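Local coordinates for putative methylthioribose-1-phosphate isomerase (Pyrococcus horikoshii OT3, PDB 6A34), which probably catalyses the interconversion of 5-methylthioribose 1-phosphate and 5-methylthioribulose 1-phosphate, a step of the methionine salvage pathway, at residues M1-P7 with L148-Y153; L10-T16 with S171-L177; A109-I113 with E135-I139; A231-Q235 with L267-I273; P301-L305 with P317-P321. All blocks are in the same frame, centred on the assembly; numbering follows the deposited sequence.

Contact 1 (M1-P7 with L148-Y153); sequences MEIRYTP and LRMGHY
Ile3 lies over one face of the His152 imidazole, which projects from helix 125-157, and Arg4 and Tyr5 approach the same ring from other directions. Ile3 CA stands above the ring centre, 4.2 Å from the His152 centroid and only 8° off the normal, a CH-pi contact made by backbone rather than by a side-chain tip. The branch methyl follows, with Ile3 CG2 3.7 Å from His152 CE1. Tyr5 comes from the rim: its CD2 is 3.6 Å from His152 NE2, and the two rings meet rim to rim with planes 27° apart, neither covering the other. The Arg4 guanidinium stands almost perpendicular to the imidazole. A water that accepts from Arg4 NH2 lies within bonding distance of His152 O, while Asp190 takes both a salt bridge from Arg4 and the Tyr5 hydroxyl. At the chain start, Met1 sends CG away from its own N (chi1 -171°) and over the face of Tyr153, with CG 3.9 Å from that ring's centroid; the sulfur adds a Met-aromatic contact, though Met1 is poorly ordered. At the other end, Pro7 CD packs against Leu148 CD1 at 3.7 Å, just after Thr6 has capped helix 7-10. The imidazole's rotation is set chiefly by His152 ND1, which donates almost straight to Leu148 O at 2.7 Å, one turn back; Tyr5 N adds a weak bond to His152 NE2 at 3.4 Å. With one nitrogen giving and the other receiving, the ring is probably neutral with its proton on ND1.

Contact 2 (L10-T16 with S171-L177); sequences LTKLPRT and SLATVHL
A buried loop-to-loop contact, in which Leu13, Arg15 and Thr16 meet His176 and its neighbours, joins the chain just before strand 17-20 to the loop after strand 161-165 of the Rossmann-like domain. Arg15 CG covers one face of His176, 3.8 Å from the ring centroid, and Leu177 CD2 lies on the opposite face towards the rim. At the edge, His176 NE2 donates to Leu13 O at 2.8 Å; the oxygen lies near the ring plane, but the donor stands well above the carbonyl plane. Replacing His176 by alanine is likely to leave the Leu13 carbonyl without this donor and open a gap beside Arg15 CG. Thr11 CG2 also presses on the ring, 3.3 Å from His176 NE2, while its OG1 accepts from Leu13 N in an ST turn and bonds to Asp218. Further along, Thr16 N donates to Val175 O at 2.9 Å. With Thr16 OG1 set beside its own N (chi1 -62°), that hydroxyl sits 2.7 Å from Ser171 O and 2.8 Å from Thr174 O, and a water donates to both Thr16 OG1 and Pro14 O. Arg15 NH1 forms a salt bridge with Asp141. The Leu172 side chain is about 4 Å from that of Arg57, a predicted substrate-binding residue.

Contact 3 (A109-I113 with E135-I139); sequences ALNRI and EAYKI
The Arg112 guanidinium has Ile139 over one face and Glu135 at its edge. Ile139 CG1 approaches the face at 3.8 Å from Arg112 NH1, whereas Glu135 OE2 lies close to the guanidinium plane and accepts from Arg112 NE at 2.9 Å, with an angle of 166° at the hydrogen. The carboxylate does not lie flat against its partner: the two planes are 67° apart, and OE2 is met on its anti side, somewhat out of the carboxylate plane. Arg112 gets there by a fully extended chain, CG anti to the backbone N (chi1 179°), that runs past Ile139 in the opposite direction. These residues sit on consecutive helices, 104-119 and 125-157, paired as a roughly antiparallel helical hairpin whose local axes come within 10.4 Å. Next to the ion pair the interface turns apolar. Ile113 CD1 meets Ile139 CD1 at 3.9 Å, and the same Ile139 methyl is 4.1 Å from Ala109 CB. Ile113 also packs on Leu70 and Phe89, so helices 59-76 and 82-97 continue this layer into the helical bundle. On the polar side Lys138 makes a long salt bridge to Glu135 OE1, so two cations share one carboxylate, while Arg112 NH1 has a second acid in Glu142.

Contact 4 (A231-Q235 with L267-I273); sequences AFVMQ and LAREHGI
Met234 runs from the ring of His271 to the side of Leu267, meeting His271, Ile273 and Leu267 in turn. Its CB sits over a face of the imidazole, 4.0 Å from the His271 centroid, in a CH-pi contact. CG then touches Ile273 CD1 at 3.7 Å. The sulfur goes on to Leu267, with Met234 SD 3.6 Å from Leu267 CB, and a bend at the end of the chain (chi3 -142°) keeps Met234 CE 3.7 Å from the same CB. Beside it, Ala231 CB and Leu267 CD2 are pressed together at 3.4 Å. The backbone N of Gln235 shares the imidazole face used by Met234, and Glu270 CG lies on the opposite one. Helices 230-235 and 261-270 thus pack together against Ile242 on strand 241-244 of the mixed main sheet; the second helix belongs to the connection, interrupted by strands 248-250 and 255-258, between the adjacent parallel strands 241-244 and 275-278. A Schellman motif ends it, with Gly272 at positive phi. Across this greasy seam no hydrogen bond passes. The imidazole instead uses both nitrogens: His271 ND1 donates to Leu267 O at 2.9 Å, and NE2 bonds to Tyr262 OH of the second subunit, tying the ring into the dimer interface.

Contact 5 (P301-L305 with P317-P321); sequences PEEVL and PVYNP
Polar contact between the short helix 302-305 and the loop leading into strand 323-326, the end strand of the four-stranded sheet, is concentrated where Asn320 meets Glu303. Asn320 ND2 donates to Glu303 OE1 at 2.7 Å, with the acceptor almost in the amide plane but the amide N well out of the carboxylate plane, on the anti side; the two flat groups stand 63° apart. A water donates to both residues, 2.7 Å from Glu303 OE1 and 2.9 Å from Asn320 OD1. Asn320 CG is anti to the backbone N (chi1 -175°), which carries the amide across to the acid, and ND2 has a second acceptor in Ser300 O. A leucine in place of Asn320 would probably leave Glu303 OE1 and Ser300 O without this shared donor and set the bridging water loose. The apolar contact centres on Val318, which faces Pro301 and helix 302-305. Its CB meets Pro301 CB at 3.8 Å, its CG1 meets Val304 CB at 3.6 Å, and its CG2 meets Leu305 CD2 at 3.5 Å. Val304 continues to Leu224, and Tyr319 packs on Phe232, both of the second subunit. The Glu303 side chain is about 6 Å from that of Lys258, a predicted substrate-binding residue. The bonding is consistent with the amide as modelled, which probably cannot flip without losing its partners.

How the contacts relate
From the N terminus, contact 1 brings the first residues back to helix 125-157, and contact 2 joins the next loop to residues 171-177 beyond that helix. Their segments alternate along the chain, so the two loops cross, and they touch where Leu148 packs on Leu177 and Tyr5 on Leu10. Contact 3 falls within both loops; it pairs helices 104-119 and 125-157 and shares the latter with contact 1. The remaining two follow in series. Contact 4 closes a loop holding strand 241-244 and strands 248-250 and 255-258 of the smaller sheet, contact 5 a shorter one after helix 302-305. Contact 4 lies against the main Rossmann-like sheet, contact 5 next to the smaller one, and both reach the second subunit, unlike the first three.

Contact 1 (M1-P7 with L148-Y153)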
# COMPACT_ATOMS: atom_id res chain seq x y z
N MET A 1 30.55 11.38 21.15
CA MET A 1 29.21 11.92 20.71
C MET A 1 28.84 13.12 21.59
O MET A 1 28.57 12.97 22.80
CB MET A 1 28.12 10.84 20.81
CG MET A 1 26.77 11.23 20.18
SD MET A 1 26.89 11.88 18.48
CE MET A 1 27.99 10.72 17.68
N GLU A 2 28.83 14.31 20.98
CA GLU A 2 28.28 15.49 21.59
C GLU A 2 26.90 15.75 20.97
O GLU A 2 26.71 15.70 19.73
CB GLU A 2 29.22 16.70 21.49
CG GLU A 2 29.36 17.33 20.10
CD GLU A 2 29.87 18.77 20.07
OE1 GLU A 2 30.21 19.31 21.15
OE2 GLU A 2 29.94 19.36 18.97
N ILE A 3 25.94 15.96 21.88
CA ILE A 3 24.63 16.47 21.60
C ILE A 3 24.79 17.96 21.26
O ILE A 3 25.18 18.74 22.11
CB ILE A 3 23.69 16.23 22.80
CG1 ILE A 3 23.74 14.79 23.32
CG2 ILE A 3 22.28 16.66 22.48
CD1 ILE A 3 23.73 13.74 22.25
N ARG A 4 24.48 18.31 20.01
CA ARG A 4 24.66 19.63 19.45
C ARG A 4 23.34 20.41 19.47
O ARG A 4 23.34 21.64 19.31
CB ARG A 4 25.17 19.54 18.00
CG ARG A 4 26.56 18.93 17.86
CD ARG A 4 26.95 18.53 16.44
NE ARG A 4 26.11 17.49 15.83
CZ ARG A 4 25.39 17.66 14.71
NH1 ARG A 4 25.23 18.88 14.20
NH2 ARG A 4 24.87 16.60 14.11
N TYR A 5 22.21 19.70 19.61
CA TYR A 5 20.89 20.34 19.55
C TYR A 5 20.09 20.00 20.82
O TYR A 5 20.28 18.95 21.40
CB TYR A 5 20.13 19.94 18.28
CG TYR A 5 20.77 20.37 16.98
CD1 TYR A 5 20.67 21.68 16.54
CD2 TYR A 5 21.46 19.46 16.19
CE1 TYR A 5 21.24 22.08 15.34
CE2 TYR A 5 22.05 19.84 15.00
CZ TYR A 5 21.94 21.16 14.58
OH TYR A 5 22.49 21.54 13.39
N THR A 6 19.24 20.94 21.24
CA THR A 6 18.19 20.73 22.23
C THR A 6 16.91 20.33 21.51
O THR A 6 16.75 20.61 20.32
CB THR A 6 17.95 22.00 23.07
OG1 THR A 6 17.44 22.97 22.16
CG2 THR A 6 19.19 22.55 23.77
N PRO A 7 15.95 19.67 22.19
CA PRO A 7 14.66 19.36 21.60
C PRO A 7 14.02 20.54 20.88
O PRO A 7 13.53 20.35 19.80
CB PRO A 7 13.82 18.98 22.82
CG PRO A 7 14.81 18.30 23.71
CD PRO A 7 16.09 19.10 23.54
N LEU A 148 17.25 12.02 21.79
CA LEU A 148 18.25 12.99 21.41
C LEU A 148 19.55 12.29 20.97
O LEU A 148 20.13 12.63 19.95
CB LEU A 148 18.52 13.91 22.59
CG LEU A 148 17.68 15.17 22.64
CD1 LEU A 148 17.94 15.91 23.96
CD2 LEU A 148 17.99 16.07 21.45
N ARG A 149 19.98 11.30 21.74
CA ARG A 149 21.18 10.54 21.45
C ARG A 149 21.02 9.78 20.12
O ARG A 149 21.90 9.86 19.25
CB ARG A 149 21.51 9.59 22.60
CG ARG A 149 22.00 10.29 23.87
CD ARG A 149 22.44 9.34 24.96
NE ARG A 149 21.47 8.30 25.32
CZ ARG A 149 20.63 8.37 26.35
NH1 ARG A 149 20.48 9.52 26.99
NH2 ARG A 149 19.97 7.29 26.74
N MET A 150 19.91 9.04 19.98
CA MET A 150 19.65 8.28 18.75
C MET A 150 19.78 9.19 17.52
O MET A 150 20.35 8.80 16.54
CB MET A 150 18.23 7.71 18.73
CG MET A 150 18.11 6.29 19.21
SD MET A 150 16.33 5.90 19.33
CE MET A 150 16.01 6.18 21.06
N GLY A 151 19.19 10.39 17.58
CA GLY A 151 19.15 11.30 16.46
C GLY A 151 20.54 11.67 15.99
O GLY A 151 20.81 11.68 14.78
N HIS A 152 21.41 11.99 16.95
CA HIS A 152 22.78 12.45 16.66
C HIS A 152 23.62 11.26 16.18
O HIS A 152 24.40 11.42 15.24
CB HIS A 152 23.42 13.18 17.86
CG HIS A 152 22.78 14.49 18.16
ND1 HIS A 152 21.62 14.59 18.89
CD2 HIS A 152 23.09 15.75 17.76
CE1 HIS A 152 21.26 15.87 18.96
NE2 HIS A 152 22.13 16.59 18.27
N TYR A 153 23.46 10.08 16.81
CA TYR A 153 24.18 8.86 16.35
C TYR A 153 23.76 8.49 14.93
O TYR A 153 24.61 8.25 14.10
CB TYR A 153 23.90 7.65 17.23
CG TYR A 153 24.68 7.63 18.51
CD1 TYR A 153 26.06 7.64 18.49
CD2 TYR A 153 24.04 7.52 19.74
CE1 TYR A 153 26.80 7.57 19.66
CE2 TYR A 153 24.76 7.48 20.92
CZ TYR A 153 26.14 7.51 20.87
OH TYR A 153 26.87 7.43 22.01
O HOH W 1 25.41 14.06 14.96

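Contact 2 (L10-T16 with S171-L177)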
# COMPACT_ATOMS: atom_id res chain seq x y z
N LEU A 10 15.09 21.31 17.47
CA LEU A 10 14.84 20.22 16.49
C LEU A 10 13.37 20.18 16.03
O LEU A 10 13.08 19.73 14.93
CB LEU A 10 15.25 18.89 17.13
CG LEU A 10 16.76 18.68 17.26
CD1 LEU A 10 17.04 17.39 18.00
CD2 LEU A 10 17.47 18.70 15.91
N THR A 11 12.44 20.65 16.86
CA THR A 11 11.02 20.59 16.53
C THR A 11 10.31 21.82 17.10
O THR A 11 10.76 22.39 18.07
CB THR A 11 10.35 19.34 17.10
OG1 THR A 11 9.04 19.24 16.53
CG2 THR A 11 10.26 19.37 18.62
N LYS A 12 9.18 22.17 16.49
CA LYS A 12 8.31 23.22 16.97
C LYS A 12 7.11 22.61 17.72
O LYS A 12 6.32 23.33 18.28
CB LYS A 12 7.80 24.07 15.81
CG LYS A 12 8.84 24.98 15.17
CD LYS A 12 8.37 25.55 13.83
CE LYS A 12 9.51 26.07 12.97
NZ LYS A 12 9.41 25.61 11.57
N LEU A 13 7.00 21.29 17.69
CA LEU A 13 5.94 20.59 18.35
C LEU A 13 6.18 20.60 19.85
O LEU A 13 7.32 20.45 20.30
CB LEU A 13 5.90 19.13 17.85
CG LEU A 13 5.38 18.92 16.43
CD1 LEU A 13 5.59 17.48 16.00
CD2 LEU A 13 3.91 19.28 16.30
N PRO A 14 5.09 20.66 20.66
CA PRO A 14 5.17 20.35 22.08
C PRO A 14 5.39 18.84 22.26
O PRO A 14 5.21 18.06 21.30
CB PRO A 14 3.77 20.68 22.61
CG PRO A 14 2.89 20.34 21.42
CD PRO A 14 3.70 20.79 20.21
N ARG A 15 5.74 18.45 23.49
CA ARG A 15 5.80 17.07 23.86
C ARG A 15 4.43 16.44 23.56
O ARG A 15 3.40 17.10 23.62
CB ARG A 15 6.28 16.93 25.31
CG ARG A 15 7.79 16.86 25.42
CD ARG A 15 8.52 17.45 26.60
NE ARG A 15 8.83 16.40 27.53
CZ ARG A 15 9.89 16.26 28.32
NH1 ARG A 15 9.74 15.45 29.35
NH2 ARG A 15 11.07 16.81 28.11
N THR A 16 4.48 15.18 23.15
CA THR A 16 3.32 14.35 22.85
C THR A 16 2.43 14.22 24.08
O THR A 16 1.23 14.14 23.97
CB THR A 16 3.78 12.96 22.36
OG1 THR A 16 4.53 13.16 21.16
CG2 THR A 16 2.65 11.99 22.15
N SER A 171 7.89 12.23 16.51
CA SER A 171 7.67 12.84 17.78
C SER A 171 6.36 12.30 18.37
O SER A 171 6.30 12.01 19.52
CB SER A 171 7.65 14.31 17.64
OG SER A 171 7.68 14.95 18.90
N LEU A 172 5.36 12.08 17.52
CA LEU A 172 4.06 11.59 17.99
C LEU A 172 4.14 10.16 18.56
O LEU A 172 3.26 9.77 19.31
CB LEU A 172 3.08 11.64 16.82
CG LEU A 172 2.82 13.03 16.25
CD1 LEU A 172 2.00 12.92 14.98
CD2 LEU A 172 2.13 13.92 17.27
N ALA A 173 5.15 9.37 18.16
CA ALA A 173 5.27 7.95 18.63
C ALA A 173 6.10 7.86 19.93
O ALA A 173 6.35 6.77 20.45
CB ALA A 173 5.92 7.11 17.55
N THR A 174 6.56 9.01 20.42
CA THR A 174 7.39 9.10 21.60
C THR A 174 6.92 10.29 22.44
O THR A 174 5.94 10.97 22.11
CB THR A 174 8.85 9.28 21.16
OG1 THR A 174 8.98 10.55 20.52
CG2 THR A 174 9.29 8.19 20.21
N VAL A 175 7.66 10.56 23.52
CA VAL A 175 7.43 11.70 24.36
C VAL A 175 7.83 12.94 23.57
O VAL A 175 7.09 13.92 23.58
CB VAL A 175 8.16 11.59 25.70
CG1 VAL A 175 7.97 12.84 26.55
CG2 VAL A 175 7.74 10.35 26.43
N HIS A 176 8.97 12.88 22.88
CA HIS A 176 9.40 14.01 22.02
C HIS A 176 10.44 13.54 20.99
O HIS A 176 11.24 12.69 21.28
CB HIS A 176 9.88 15.18 22.92
CG HIS A 176 9.54 16.55 22.41
ND1 HIS A 176 10.31 17.66 22.74
CD2 HIS A 176 8.55 16.99 21.57
CE1 HIS A 176 9.81 18.73 22.12
NE2 HIS A 176 8.71 18.34 21.39
N LEU A 177 10.35 14.09 19.76
CA LEU A 177 11.39 14.06 18.71
C LEU A 177 11.27 12.82 17.80
O LEU A 177 11.44 12.94 16.55
CB LEU A 177 12.79 14.12 19.34
CG LEU A 177 13.07 15.32 20.24
CD1 LEU A 177 14.50 15.26 20.76
CD2 LEU A 177 12.83 16.62 19.49
O HOH W 2 5.48 15.63 19.91

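Contact 3 (A109-I113 with E135-I139)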
# COMPACT_ATOMS: atom_id res chain seq x y z
N ALA A 109 6.24 1.46 33.27
CA ALA A 109 6.21 2.79 33.85
C ALA A 109 5.49 2.75 35.20
O ALA A 109 6.01 3.29 36.20
CB ALA A 109 5.54 3.76 32.91
N LEU A 110 4.31 2.11 35.22
CA LEU A 110 3.50 2.01 36.38
C LEU A 110 4.22 1.23 37.47
O LEU A 110 4.25 1.66 38.60
CB LEU A 110 2.17 1.34 36.05
CG LEU A 110 1.23 2.18 35.19
CD1 LEU A 110 -0.05 1.41 34.89
CD2 LEU A 110 0.93 3.51 35.87
N ASN A 111 4.75 0.07 37.10
CA ASN A 111 5.46 -0.79 38.03
C ASN A 111 6.70 -0.11 38.62
O ASN A 111 7.08 -0.39 39.75
CB ASN A 111 5.89 -2.10 37.37
CG ASN A 111 5.08 -3.25 37.92
OD1 ASN A 111 3.97 -3.50 37.46
ND2 ASN A 111 5.61 -3.87 38.96
N ARG A 112 7.40 0.69 37.82
CA ARG A 112 8.56 1.46 38.27
C ARG A 112 8.16 2.41 39.41
O ARG A 112 8.92 2.59 40.36
CB ARG A 112 9.11 2.26 37.09
CG ARG A 112 10.31 3.13 37.41
CD ARG A 112 10.91 3.74 36.15
NE ARG A 112 11.88 4.79 36.45
CZ ARG A 112 12.64 5.35 35.55
NH1 ARG A 112 12.45 5.02 34.28
NH2 ARG A 112 13.58 6.21 35.89
N ILE A 113 6.96 3.02 39.31
CA ILE A 113 6.49 3.98 40.31
C ILE A 113 5.94 3.24 41.54
O ILE A 113 6.37 3.51 42.66
CB ILE A 113 5.48 4.93 39.68
CG1 ILE A 113 6.18 5.76 38.60
CG2 ILE A 113 4.80 5.77 40.76
CD1 ILE A 113 5.28 6.77 37.94
N GLU A 135 9.52 10.74 39.70
CA GLU A 135 9.63 9.55 38.92
C GLU A 135 8.90 9.69 37.57
O GLU A 135 9.46 9.26 36.57
CB GLU A 135 9.07 8.35 39.68
CG GLU A 135 9.80 7.05 39.34
CD GLU A 135 11.32 7.06 39.51
OE1 GLU A 135 11.84 8.02 40.12
OE2 GLU A 135 11.97 6.10 39.04
N ALA A 136 7.69 10.27 37.54
CA ALA A 136 6.94 10.42 36.30
C ALA A 136 7.70 11.35 35.34
O ALA A 136 7.77 11.08 34.14
CB ALA A 136 5.54 10.91 36.57
N TYR A 137 8.35 12.40 35.88
CA TYR A 137 9.12 13.29 35.02
C TYR A 137 10.34 12.55 34.48
O TYR A 137 10.77 12.80 33.35
CB TYR A 137 9.53 14.58 35.73
CG TYR A 137 8.45 15.64 35.76
CD1 TYR A 137 7.96 16.21 34.60
CD2 TYR A 137 7.92 16.08 36.96
CE1 TYR A 137 6.98 17.18 34.62
CE2 TYR A 137 6.94 17.05 37.00
CZ TYR A 137 6.46 17.59 35.82
OH TYR A 137 5.49 18.54 35.85
N LYS A 138 10.93 11.69 35.31
CA LYS A 138 12.11 10.94 34.93
C LYS A 138 11.79 10.00 33.75
O LYS A 138 12.60 9.86 32.88
CB LYS A 138 12.62 10.13 36.13
CG LYS A 138 13.76 10.74 36.93
CD LYS A 138 14.25 9.69 37.93
CE LYS A 138 15.24 10.17 38.98
NZ LYS A 138 15.42 9.11 40.00
N ILE A 139 10.62 9.34 33.78
CA ILE A 139 10.20 8.44 32.74
C ILE A 139 10.11 9.21 31.42
O ILE A 139 10.68 8.81 30.42
CB ILE A 139 8.89 7.73 33.13
CG1 ILE A 139 9.13 6.79 34.32
CG2 ILE A 139 8.28 6.97 31.95
CD1 ILE A 139 7.85 6.35 35.01

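Contact 4 (A231-Q235 with L267-I273)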
# COMPACT_ATOMS: atom_id res chain seq x y z
N ALA A 231 9.62 0.72 -4.15
CA ALA A 231 10.58 -0.02 -4.97
C ALA A 231 10.93 0.81 -6.19
O ALA A 231 12.03 0.82 -6.63
CB ALA A 231 9.97 -1.32 -5.40
N PHE A 232 9.93 1.54 -6.70
CA PHE A 232 10.09 2.36 -7.87
C PHE A 232 11.05 3.52 -7.57
O PHE A 232 12.02 3.77 -8.28
CB PHE A 232 8.74 2.89 -8.34
CG PHE A 232 8.86 3.75 -9.57
CD1 PHE A 232 8.97 3.18 -10.82
CD2 PHE A 232 8.94 5.14 -9.46
CE1 PHE A 232 9.09 3.97 -11.96
CE2 PHE A 232 9.10 5.93 -10.59
CZ PHE A 232 9.15 5.34 -11.83
N VAL A 233 10.82 4.22 -6.46
CA VAL A 233 11.67 5.34 -6.19
C VAL A 233 13.10 4.86 -5.90
O VAL A 233 14.03 5.62 -6.16
CB VAL A 233 11.11 6.28 -5.11
CG1 VAL A 233 9.74 6.77 -5.53
CG2 VAL A 233 11.07 5.69 -3.73
N MET A 234 13.25 3.64 -5.37
CA MET A 234 14.58 3.06 -5.14
C MET A 234 15.23 2.76 -6.49
O MET A 234 16.39 3.14 -6.71
CB MET A 234 14.54 1.76 -4.32
CG MET A 234 14.14 1.94 -2.85
SD MET A 234 14.31 0.40 -1.93
CE MET A 234 12.89 0.47 -0.84
N GLN A 235 14.46 2.10 -7.37
CA GLN A 235 14.90 1.72 -8.70
C GLN A 235 15.34 2.94 -9.51
O GLN A 235 16.25 2.86 -10.26
CB GLN A 235 13.75 1.05 -9.47
CG GLN A 235 14.13 0.43 -10.81
CD GLN A 235 12.88 0.23 -11.65
OE1 GLN A 235 12.01 1.10 -11.72
NE2 GLN A 235 12.73 -0.94 -12.25
N LEU A 267 13.94 -4.83 -0.89
CA LEU A 267 14.23 -3.87 -2.00
C LEU A 267 15.49 -3.05 -1.77
O LEU A 267 16.20 -2.80 -2.74
CB LEU A 267 13.04 -2.96 -2.21
CG LEU A 267 11.81 -3.69 -2.70
CD1 LEU A 267 10.62 -2.85 -2.29
CD2 LEU A 267 11.89 -3.90 -4.20
N ALA A 268 15.78 -2.66 -0.54
CA ALA A 268 17.01 -1.88 -0.28
C ALA A 268 18.23 -2.66 -0.76
O ALA A 268 19.13 -2.14 -1.45
CB ALA A 268 17.15 -1.54 1.17
N ARG A 269 18.24 -3.93 -0.40
CA ARG A 269 19.33 -4.84 -0.68
C ARG A 269 19.50 -4.98 -2.20
O ARG A 269 20.61 -4.90 -2.70
CB ARG A 269 19.05 -6.19 -0.01
CG ARG A 269 20.26 -7.12 0.06
CD ARG A 269 20.01 -8.42 -0.67
NE ARG A 269 19.78 -9.55 0.23
CZ ARG A 269 19.13 -10.66 -0.13
NH1 ARG A 269 19.22 -11.77 0.59
NH2 ARG A 269 18.38 -10.63 -1.22
N GLU A 270 18.40 -5.18 -2.93
CA GLU A 270 18.46 -5.26 -4.38
C GLU A 270 19.16 -4.03 -5.00
O GLU A 270 19.84 -4.14 -6.06
CB GLU A 270 17.04 -5.41 -4.94
CG GLU A 270 16.97 -5.46 -6.45
CD GLU A 270 17.79 -6.59 -7.05
OE1 GLU A 270 17.61 -7.76 -6.58
OE2 GLU A 270 18.61 -6.30 -7.94
N HIS A 271 18.98 -2.85 -4.39
CA HIS A 271 19.54 -1.62 -4.95
C HIS A 271 20.84 -1.19 -4.24
O HIS A 271 21.34 -0.09 -4.50
CB HIS A 271 18.46 -0.54 -4.90
CG HIS A 271 17.31 -0.87 -5.78
ND1 HIS A 271 16.11 -1.39 -5.27
CD2 HIS A 271 17.19 -0.83 -7.12
CE1 HIS A 271 15.31 -1.65 -6.28
NE2 HIS A 271 15.95 -1.32 -7.42
N GLY A 272 21.36 -2.02 -3.31
CA GLY A 272 22.51 -1.64 -2.40
C GLY A 272 22.32 -0.32 -1.67
O GLY A 272 23.22 0.49 -1.57
N ILE A 273 21.10 -0.05 -1.20
CA ILE A 273 20.80 1.10 -0.44
C ILE A 273 20.98 0.74 1.02
O ILE A 273 20.41 -0.23 1.53
CB ILE A 273 19.38 1.61 -0.73
CG1 ILE A 273 19.19 1.95 -2.22
CG2 ILE A 273 19.09 2.82 0.12
CD1 ILE A 273 17.77 2.25 -2.62

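Contact 5 (P301-L305 with P317-P321)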
# COMPACT_ATOMS: atom_id res chain seq x y z
N PRO A 301 -9.92 -7.43 10.35
CA PRO A 301 -10.00 -7.33 8.89
C PRO A 301 -10.56 -5.97 8.42
O PRO A 301 -10.34 -5.56 7.28
CB PRO A 301 -10.88 -8.55 8.54
CG PRO A 301 -11.73 -8.77 9.77
CD PRO A 301 -10.79 -8.47 10.93
N GLU A 302 -11.22 -5.23 9.31
CA GLU A 302 -11.78 -3.90 8.98
C GLU A 302 -10.67 -2.91 8.62
O GLU A 302 -10.91 -2.02 7.82
CB GLU A 302 -12.63 -3.35 10.12
CG GLU A 302 -13.91 -4.18 10.36
CD GLU A 302 -14.93 -4.17 9.22
OE1 GLU A 302 -15.37 -3.08 8.83
OE2 GLU A 302 -15.31 -5.26 8.76
N GLU A 303 -9.49 -3.02 9.23
CA GLU A 303 -8.38 -2.16 8.88
C GLU A 303 -8.04 -2.26 7.38
O GLU A 303 -7.55 -1.31 6.81
CB GLU A 303 -7.14 -2.50 9.69
CG GLU A 303 -7.25 -2.20 11.17
CD GLU A 303 -5.93 -2.45 11.90
OE1 GLU A 303 -5.04 -3.14 11.34
OE2 GLU A 303 -5.78 -1.96 13.04
N VAL A 304 -8.30 -3.41 6.74
CA VAL A 304 -8.03 -3.58 5.27
C VAL A 304 -9.27 -3.28 4.40
O VAL A 304 -9.12 -2.77 3.28
CB VAL A 304 -7.47 -4.99 4.99
CG1 VAL A 304 -7.32 -5.25 3.50
CG2 VAL A 304 -6.13 -5.22 5.71
N LEU A 305 -10.47 -3.64 4.89
CA LEU A 305 -11.73 -3.50 4.15
C LEU A 305 -12.09 -2.02 4.06
O LEU A 305 -12.75 -1.64 3.12
CB LEU A 305 -12.86 -4.29 4.82
CG LEU A 305 -12.64 -5.79 4.91
CD1 LEU A 305 -13.71 -6.44 5.76
CD2 LEU A 305 -12.59 -6.44 3.54
N PRO A 317 -12.63 -12.45 2.72
CA PRO A 317 -11.62 -12.74 3.73
C PRO A 317 -10.38 -11.84 3.54
O PRO A 317 -10.02 -11.51 2.44
CB PRO A 317 -11.29 -14.23 3.51
CG PRO A 317 -12.42 -14.78 2.62
CD PRO A 317 -12.92 -13.59 1.82
N VAL A 318 -9.74 -11.47 4.65
CA VAL A 318 -8.58 -10.61 4.68
C VAL A 318 -7.49 -11.32 5.49
O VAL A 318 -7.78 -12.09 6.38
CB VAL A 318 -8.95 -9.29 5.37
CG1 VAL A 318 -7.73 -8.52 5.84
CG2 VAL A 318 -9.84 -8.44 4.49
N TYR A 319 -6.23 -10.96 5.23
CA TYR A 319 -5.16 -11.29 6.14
C TYR A 319 -4.45 -9.99 6.49
O TYR A 319 -4.01 -9.28 5.61
CB TYR A 319 -4.23 -12.30 5.49
CG TYR A 319 -3.09 -12.75 6.36
CD1 TYR A 319 -3.31 -13.31 7.61
CD2 TYR A 319 -1.79 -12.66 5.91
CE1 TYR A 319 -2.26 -13.75 8.40
CE2 TYR A 319 -0.73 -13.08 6.68
CZ TYR A 319 -0.96 -13.65 7.92
OH TYR A 319 0.10 -14.06 8.65
N ASN A 320 -4.42 -9.67 7.79
CA ASN A 320 -3.94 -8.40 8.25
C ASN A 320 -2.85 -8.59 9.32
O ASN A 320 -3.03 -8.25 10.48
CB ASN A 320 -5.08 -7.56 8.82
CG ASN A 320 -4.58 -6.18 9.20
OD1 ASN A 320 -3.53 -5.77 8.73
ND2 ASN A 320 -5.32 -5.46 10.03
N PRO A 321 -1.65 -9.09 8.97
CA PRO A 321 -0.55 -9.08 9.94
C PRO A 321 -0.15 -7.62 10.22
O PRO A 321 0.10 -6.88 9.30
CB PRO A 321 0.53 -9.87 9.21
CG PRO A 321 0.25 -9.57 7.75
CD PRO A 321 -1.26 -9.62 7.66
O HOH W 3 -2.50 -3.87 10.73